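Local atomic coordinates of glucuronoarabinoxylan endo-1,4-beta-xylanase (Clostridium papyrosolvens, PDB entry 4FMV), a protein that belongs to glycoside hydrolase family 30, subfamily 8, and probably cleaves internal beta-1,4 linkages in plant cell-wall polysaccharides such as xylan. Residues N97-S101 and G102-A106; N164-G167 and S168-C171; Q375-Q379 and S380-F384; Y207-V211 and N212-Y216. All coordinates share one frame; numbering follows the deposited sequence.

Interaction 1: residues N97-S101 and G102-A106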
# COMPACT_ATOMS: atom_id res chain seq x y z
N ASN A 97 -19.75 13.31 20.85
CA ASN A 97 -19.42 12.27 21.81
C ASN A 97 -20.51 11.25 21.85
O ASN A 97 -21.66 11.56 21.57
CB ASN A 97 -19.24 12.84 23.21
CG ASN A 97 -17.94 13.58 23.37
OD1 ASN A 97 -16.87 12.98 23.37
ND2 ASN A 97 -18.03 14.90 23.49
N PHE A 98 -20.16 10.02 22.22
CA PHE A 98 -21.16 9.02 22.52
C PHE A 98 -20.54 8.10 23.56
O PHE A 98 -19.32 8.10 23.75
CB PHE A 98 -21.61 8.24 21.28
CG PHE A 98 -20.57 7.26 20.75
CD1 PHE A 98 -19.47 7.71 20.03
CD2 PHE A 98 -20.71 5.90 20.96
CE1 PHE A 98 -18.51 6.82 19.54
CE2 PHE A 98 -19.76 4.99 20.47
CZ PHE A 98 -18.66 5.45 19.76
N SER A 99 -21.38 7.33 24.22
CA SER A 99 -20.91 6.46 25.28
C SER A 99 -20.58 5.09 24.67
O SER A 99 -21.48 4.39 24.19
CB SER A 99 -22.00 6.35 26.36
OG SER A 99 -21.48 5.82 27.56
N LYS A 100 -19.30 4.73 24.65
CA LYS A 100 -18.88 3.46 24.06
C LYS A 100 -18.46 2.57 25.22
O LYS A 100 -17.41 2.76 25.83
CB LYS A 100 -17.70 3.69 23.11
CG LYS A 100 -17.15 2.42 22.43
CD LYS A 100 -16.12 2.78 21.37
CE LYS A 100 -15.83 1.61 20.46
NZ LYS A 100 -15.41 0.36 21.17
N SER A 101 -19.33 1.60 25.52
CA SER A 101 -19.22 0.73 26.68
C SER A 101 -18.74 1.45 27.93
O SER A 101 -17.81 0.98 28.60
CB SER A 101 -18.32 -0.46 26.36
OG SER A 101 -18.78 -1.05 25.15
N GLY A 102 -19.48 2.47 28.35
CA GLY A 102 -19.16 3.20 29.56
C GLY A 102 -18.10 4.28 29.43
O GLY A 102 -17.75 4.89 30.43
N ASP A 103 -17.58 4.51 28.23
CA ASP A 103 -16.60 5.58 28.03
C ASP A 103 -17.22 6.73 27.23
O ASP A 103 -17.41 6.61 26.02
CB ASP A 103 -15.37 5.05 27.27
CG ASP A 103 -14.29 6.11 27.05
OD1 ASP A 103 -14.57 7.31 27.28
OD2 ASP A 103 -13.17 5.75 26.65
N SER A 104 -17.48 7.85 27.89
CA SER A 104 -18.22 8.96 27.29
C SER A 104 -17.33 9.86 26.43
O SER A 104 -17.82 10.83 25.84
CB SER A 104 -18.87 9.83 28.37
OG SER A 104 -19.78 9.08 29.12
N SER A 105 -16.05 9.54 26.36
CA SER A 105 -15.13 10.37 25.59
C SER A 105 -15.05 9.99 24.12
O SER A 105 -14.39 10.66 23.33
CB SER A 105 -13.72 10.32 26.22
OG SER A 105 -13.02 9.15 25.83
N ALA A 106 -15.73 8.91 23.73
CA ALA A 106 -15.60 8.37 22.37
C ALA A 106 -16.22 9.37 21.41
O ALA A 106 -17.16 10.07 21.78
CB ALA A 106 -16.28 7.01 22.26
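Phe98 and Ala106 meet across a tight beta hairpin, in which strand 95-100 reverses through a type I' turn, Lys100 to Asp103, before the chain runs back alongside it. The methyl group of Ala106 lies over one face of the aromatic ring, its CB 3.9 Å from the centroid of Phe98. This CH-pi contact is off-centre, since the closest ring atom, Phe98 CE1, lies 3.5 Å from Ala106 CB. A chi1 of 72° places CG of Phe98 between its backbone N and carbonyl carbon, and from there the ring reaches its neighbour on the returning chain. A second side chain reaches the same methyl: Lys100 CB approaches Ala106 CB to 3.7 Å. Beyond that point the lysine chain departs from the hairpin, and it makes a cation-pi interaction with Trp152. Phe98 and Lys100, two apart on strand 95-100, point to one face, and the two turns that follow bring Asp103 and Ala106 to the same face. Nearest the first turn the backbones are joined reciprocally, with Lys100 N and Asp103 N each donating to the other residue's carbonyl oxygen. Ser101 and Gly102 at the corner both have positive phi, as a type I' turn requires. Immediately after it, a type I turn from Asp103 to Ala106 bends the chain again. Here the aspartate carboxylate forms an Asx turn: Asp103 OD1 accepts the backbone N of Ser105 at 2.8 Å on its anti side, while Ser105 OG donates to Asp103 OD1 on the syn side, both donors arriving from the same face of the carboxylate plane.

Interaction 2: residues N164-G167 and S168-C171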
# COMPACT_ATOMS: atom_id res chain seq x y z
N ASN A 164 -25.75 5.10 1.45
CA ASN A 164 -26.50 6.35 1.26
C ASN A 164 -25.75 7.60 0.88
O ASN A 164 -26.34 8.54 0.38
CB ASN A 164 -27.34 6.60 2.50
CG ASN A 164 -28.23 5.43 2.80
OD1 ASN A 164 -28.74 4.81 1.87
ND2 ASN A 164 -28.39 5.09 4.07
N ASN A 165 -24.44 7.57 1.05
CA ASN A 165 -23.60 8.76 0.93
C ASN A 165 -22.50 8.63 -0.13
O ASN A 165 -22.26 9.55 -0.91
CB ASN A 165 -23.11 9.30 2.29
CG ASN A 165 -24.25 9.61 3.22
OD1 ASN A 165 -24.51 8.86 4.16
ND2 ASN A 165 -24.98 10.72 2.96
N ALA A 166 -21.71 7.58 0.01
CA ALA A 166 -20.50 7.39 -0.79
C ALA A 166 -20.70 7.43 -2.32
O ALA A 166 -19.77 7.73 -3.06
CB ALA A 166 -19.81 6.10 -0.38
N GLY A 167 -21.89 7.13 -2.80
CA GLY A 167 -22.17 7.22 -4.22
C GLY A 167 -22.07 8.64 -4.78
O GLY A 167 -21.92 8.83 -5.98
N SER A 168 -22.14 9.64 -3.90
CA SER A 168 -22.14 11.03 -4.35
C SER A 168 -20.70 11.57 -4.42
O SER A 168 -20.47 12.73 -4.76
CB SER A 168 -22.99 11.89 -3.42
OG SER A 168 -22.35 12.03 -2.17
N ILE A 169 -19.74 10.72 -4.06
CA ILE A 169 -18.34 11.14 -4.05
C ILE A 169 -17.74 11.10 -5.46
O ILE A 169 -17.86 10.13 -6.18
CB ILE A 169 -17.50 10.38 -3.00
CG1 ILE A 169 -18.00 10.72 -1.59
CG2 ILE A 169 -16.00 10.73 -3.15
CD1 ILE A 169 -17.51 9.78 -0.51
N ASN A 170 -17.03 12.17 -5.80
CA ASN A 170 -16.58 12.50 -7.15
C ASN A 170 -15.26 11.80 -7.48
O ASN A 170 -14.42 12.38 -8.14
CB ASN A 170 -16.56 14.00 -7.43
CG ASN A 170 -17.95 14.58 -7.52
OD1 ASN A 170 -18.86 13.97 -8.09
ND2 ASN A 170 -18.13 15.76 -6.93
N CYS A 171 -14.97 10.74 -6.75
CA CYS A 171 -13.70 10.05 -6.91
C CYS A 171 -13.91 8.56 -6.61
O CYS A 171 -15.00 8.16 -6.17
CB CYS A 171 -12.74 10.70 -5.90
SG CYS A 171 -11.10 10.12 -5.79
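Two carbonyl groups, those of Asn165 and Ala166, are the flat units that receive Ser168 and Ile169. The Asn165 carbonyl is met twice: Ser168 OG comes in at its end, nearly along the C=O axis, while Ser168 N lies above its plane. The hydroxyl bond is the shorter, with Ser168 OG 2.8 Å from Asn165 O against 3.0 Å from Ser168 N to the same oxygen. A chi1 of 70° sets the serine OG between its own N and carbonyl carbon, so that hydroxyl and amide of one residue can grip a single acceptor. Ile169 N donates to Ala166 O at 3.2 Å. These successive i to i+3 bonds build a short 3-10 turn just after helix 155-164, in the alpha-to-beta connection of the (beta/alpha)8 barrel that leads into strand 172-178. Phe161 of the preceding helix touches both Ala166 and Ile169, which are buried. With CG1 of the isoleucine beside its backbone N, Ile169 CD1 comes to 3.8 Å from Ala166 CA. Farther along, Asn122 of helix 114-130 bonds to the exit of the turn through both ends of its amide, ND2 giving to Ser168 O and OD1 taking from Asn170 N.

Interaction 3: residues Q375-Q379 and S380-F384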
# COMPACT_ATOMS: atom_id res chain seq x y z
N GLN A 375 22.88 -17.28 -5.98
CA GLN A 375 23.11 -17.30 -4.54
C GLN A 375 22.21 -16.27 -3.88
O GLN A 375 22.21 -15.11 -4.27
CB GLN A 375 24.56 -16.92 -4.25
CG GLN A 375 25.57 -17.95 -4.71
CD GLN A 375 25.44 -19.25 -3.94
OE1 GLN A 375 25.08 -20.28 -4.51
NE2 GLN A 375 25.72 -19.19 -2.63
N LEU A 376 21.44 -16.69 -2.89
CA LEU A 376 20.67 -15.74 -2.08
C LEU A 376 21.38 -15.56 -0.74
O LEU A 376 21.46 -16.50 0.06
CB LEU A 376 19.25 -16.26 -1.84
CG LEU A 376 18.44 -16.72 -3.05
CD1 LEU A 376 17.09 -17.27 -2.61
CD2 LEU A 376 18.29 -15.56 -4.06
N PRO A 377 21.93 -14.35 -0.49
CA PRO A 377 22.66 -14.14 0.77
C PRO A 377 21.78 -14.38 2.01
O PRO A 377 20.54 -14.29 1.92
CB PRO A 377 23.07 -12.67 0.67
CG PRO A 377 23.16 -12.40 -0.82
CD PRO A 377 22.00 -13.18 -1.38
N ALA A 378 22.42 -14.68 3.13
CA ALA A 378 21.72 -14.82 4.41
C ALA A 378 20.90 -13.57 4.67
O ALA A 378 21.36 -12.47 4.40
CB ALA A 378 22.72 -15.04 5.56
N GLN A 379 19.69 -13.74 5.19
CA GLN A 379 18.85 -12.63 5.61
C GLN A 379 18.85 -11.46 4.60
O GLN A 379 19.25 -10.34 4.91
CB GLN A 379 19.28 -12.18 7.02
CG GLN A 379 19.06 -13.27 8.08
CD GLN A 379 19.63 -12.89 9.44
OE1 GLN A 379 20.83 -12.65 9.59
NE2 GLN A 379 18.76 -12.82 10.45
N SER A 380 18.35 -11.73 3.40
CA SER A 380 18.45 -10.81 2.30
C SER A 380 17.19 -10.90 1.47
O SER A 380 16.49 -11.94 1.48
CB SER A 380 19.63 -11.20 1.40
OG SER A 380 19.28 -12.34 0.63
N ILE A 381 16.89 -9.82 0.78
CA ILE A 381 15.88 -9.81 -0.27
C ILE A 381 16.58 -9.43 -1.56
O ILE A 381 17.39 -8.48 -1.61
CB ILE A 381 14.70 -8.83 0.05
CG1 ILE A 381 13.75 -8.72 -1.15
CG2 ILE A 381 15.22 -7.47 0.49
CD1 ILE A 381 12.40 -8.01 -0.83
N THR A 382 16.30 -10.20 -2.60
CA THR A 382 16.91 -9.98 -3.90
C THR A 382 15.81 -9.87 -4.95
O THR A 382 14.86 -10.68 -4.96
CB THR A 382 17.82 -11.14 -4.32
OG1 THR A 382 18.94 -11.24 -3.42
CG2 THR A 382 18.34 -10.93 -5.74
N THR A 383 15.95 -8.89 -5.83
CA THR A 383 15.04 -8.78 -6.97
C THR A 383 15.85 -9.03 -8.23
O THR A 383 16.89 -8.40 -8.45
CB THR A 383 14.38 -7.41 -7.02
OG1 THR A 383 13.63 -7.19 -5.81
CG2 THR A 383 13.45 -7.31 -8.22
N PHE A 384 15.39 -9.99 -9.04
CA PHE A 384 16.01 -10.26 -10.34
C PHE A 384 15.11 -9.69 -11.43
O PHE A 384 13.90 -9.89 -11.42
CB PHE A 384 16.16 -11.77 -10.57
CG PHE A 384 16.91 -12.49 -9.49
CD1 PHE A 384 16.24 -13.00 -8.39
CD2 PHE A 384 18.28 -12.67 -9.59
CE1 PHE A 384 16.93 -13.67 -7.39
CE2 PHE A 384 18.98 -13.33 -8.59
CZ PHE A 384 18.30 -13.84 -7.49
O HOH W 1 21.38 -12.22 -4.59
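A chi1 of 75° holds the hydroxyl of Ser380 between its backbone N and carbonyl carbon, turned toward Pro377. From there Ser380 OG donates to Pro377 O at 2.7 Å, meeting that carbonyl from above its plane, 35° out of it. The proline ring lies beside the same hydroxyl, with Pro377 CD 3.5 Å from Ser380 OG, so Pro377 meets the hydroxyl of this buried residue with both its carbonyl and its ring. Leu376 obeys a different torsion: its CG lies beside the backbone N, chi1 -51°, and the branch beyond it comes to Phe384. Its CD2 meets the aromatic ring at the edge and in the ring plane, 3.8 Å from Phe384 CZ. A face of that ring is occupied instead by CG2 of Thr382, displaced toward the rim. The other branch of Thr382 is polar, and a water links its OG1 at 2.9 Å to Gln375 O, to which the water donates. Asn328 ND2 bonds to Leu376 O, while Phe338 and Phe372 contribute further rings around Phe384. Strands 371-376 and 380-387 do not pair with each other but with different neighbours, so the bend joins them as a beta arch, its inner side chains packed between them. Gln379, with positive phi, and Ser380 both face Asn328, the signature of a G1 beta bulge at the start of a strand in the beta-rich domain beside the barrel.

Interaction 4: residues Y207-V211 and N212-Y216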
# COMPACT_ATOMS: atom_id res chain seq x y z
N TYR A 207 -1.78 -4.20 11.24
CA TYR A 207 -1.20 -4.21 12.56
C TYR A 207 -1.82 -5.37 13.32
O TYR A 207 -2.91 -5.26 13.90
CB TYR A 207 -1.60 -2.90 13.24
CG TYR A 207 -0.97 -1.69 12.57
CD1 TYR A 207 0.41 -1.49 12.64
CD2 TYR A 207 -1.73 -0.79 11.87
CE1 TYR A 207 1.00 -0.42 12.02
CE2 TYR A 207 -1.14 0.29 11.23
CZ TYR A 207 0.22 0.47 11.32
OH TYR A 207 0.82 1.54 10.71
N GLY A 208 -1.03 -6.44 13.44
CA GLY A 208 -1.45 -7.68 14.07
C GLY A 208 -2.16 -8.72 13.20
O GLY A 208 -2.68 -9.71 13.72
N THR A 209 -2.18 -8.52 11.88
CA THR A 209 -2.86 -9.46 10.97
C THR A 209 -2.00 -10.69 10.72
O THR A 209 -0.89 -10.56 10.19
CB THR A 209 -3.13 -8.79 9.60
OG1 THR A 209 -3.80 -7.54 9.79
CG2 THR A 209 -3.99 -9.70 8.68
N SER A 210 -2.50 -11.89 11.05
CA SER A 210 -1.76 -13.11 10.78
C SER A 210 -1.79 -13.42 9.29
O SER A 210 -2.69 -12.96 8.57
CB SER A 210 -2.30 -14.29 11.60
OG SER A 210 -3.66 -14.53 11.28
N VAL A 211 -0.82 -14.19 8.81
CA VAL A 211 -0.74 -14.52 7.39
C VAL A 211 -2.05 -15.12 6.83
O VAL A 211 -2.53 -14.69 5.77
CB VAL A 211 0.48 -15.43 7.12
CG1 VAL A 211 0.61 -15.75 5.63
CG2 VAL A 211 1.74 -14.73 7.64
N ASN A 212 -2.64 -16.09 7.53
CA ASN A 212 -3.87 -16.68 7.02
C ASN A 212 -5.00 -15.65 6.90
O ASN A 212 -5.91 -15.80 6.07
CB ASN A 212 -4.32 -17.87 7.89
CG ASN A 212 -4.68 -17.46 9.30
OD1 ASN A 212 -3.81 -17.17 10.12
ND2 ASN A 212 -5.97 -17.43 9.60
N ASN A 213 -4.93 -14.61 7.72
CA ASN A 213 -5.98 -13.58 7.71
C ASN A 213 -5.74 -12.52 6.65
O ASN A 213 -6.52 -11.57 6.52
CB ASN A 213 -6.21 -12.97 9.11
CG ASN A 213 -7.03 -13.91 10.01
OD1 ASN A 213 -7.91 -14.59 9.50
ND2 ASN A 213 -6.70 -13.99 11.30
N MET A 214 -4.67 -12.69 5.89
CA MET A 214 -4.41 -11.82 4.74
C MET A 214 -5.25 -12.23 3.53
O MET A 214 -5.49 -11.42 2.63
CB MET A 214 -2.92 -11.83 4.38
CG MET A 214 -2.02 -11.24 5.46
SD MET A 214 -0.26 -11.25 5.01
CE MET A 214 0.49 -10.76 6.59
N ALA A 215 -5.66 -13.50 3.48
CA ALA A 215 -6.55 -13.97 2.42
C ALA A 215 -7.98 -13.56 2.77
O ALA A 215 -8.37 -13.54 3.94
CB ALA A 215 -6.46 -15.52 2.29
N TYR A 216 -8.78 -13.22 1.76
CA TYR A 216 -10.13 -12.73 2.02
C TYR A 216 -11.07 -13.35 1.00
O TYR A 216 -11.37 -12.73 0.01
CB TYR A 216 -10.17 -11.19 1.91
CG TYR A 216 -11.38 -10.52 2.52
CD1 TYR A 216 -12.43 -11.25 3.09
CD2 TYR A 216 -11.48 -9.14 2.51
CE1 TYR A 216 -13.54 -10.61 3.64
CE2 TYR A 216 -12.59 -8.49 3.06
CZ TYR A 216 -13.60 -9.22 3.62
OH TYR A 216 -14.68 -8.54 4.17
O HOH W 2 -4.80 -11.99 12.66
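Ser210 OG donates to Asn212 OD1 at 2.9 Å, reaching the amide oxygen from above its plane, 49° out of it. The first torsions of the two residues are alike, chi1 60° for Ser210 and 64° for Asn212, so that OG of the serine and CG of the asparagine each lie between the backbone N and carbonyl carbon. Asn213 ND2 also comes close, 3.1 Å from Ser210 OG. Beneath this polar cluster the main chain curls into a tight turn, in which Asn213 N donates to Ser210 O and Met214 N to Val211 O. A water ties the entry of the turn to its far side by accepting from Ser210 N at 2.8 Å and from Asn213 ND2, while giving a longer bond to Gly208 O. The apolar contacts are looser. Met214 extends beyond CG and runs back past the start of the turn, bringing its CE to 3.9 Å from Thr209 O and 4.3 Å from Val211 CG2. Helix 240-255 packs against both Val211 and Met214, and Thr209 CG2 lies 4.0 Å from Asn213 CB. Tyr207, at the base of this beta-to-alpha loop of the barrel, bonds through its OH to Glu232 OE2. Within the turn itself the serine-to-asparagine bond, the two backbone bonds and those of the water all join uncharged groups, which implies a shape held without ion pairs, with the packing of Met214 added.

The four contacts follow one another along the chain in the order 1, 2, 4, 3. Interactions 1, 2 and 4 belong to the barrel portion, their centres about 29 Å from one another. Interaction 2 lies in a helix-to-strand connection, whereas interactions 1 and 4 sit in excursions that follow barrel strands 82-86 and 201-205, the side on which (beta/alpha)8 enzymes carry their active sites. Interaction 3 stands apart in the beta-rich C-terminal part, its centre about 50 Å from that of interaction 1 across the middle of the chain; interaction 4, about 25 Å away between centres, is its nearest companion. None touches another; all four lie in the catalytic module of a longer protein that also has CBM6 and dockerin families.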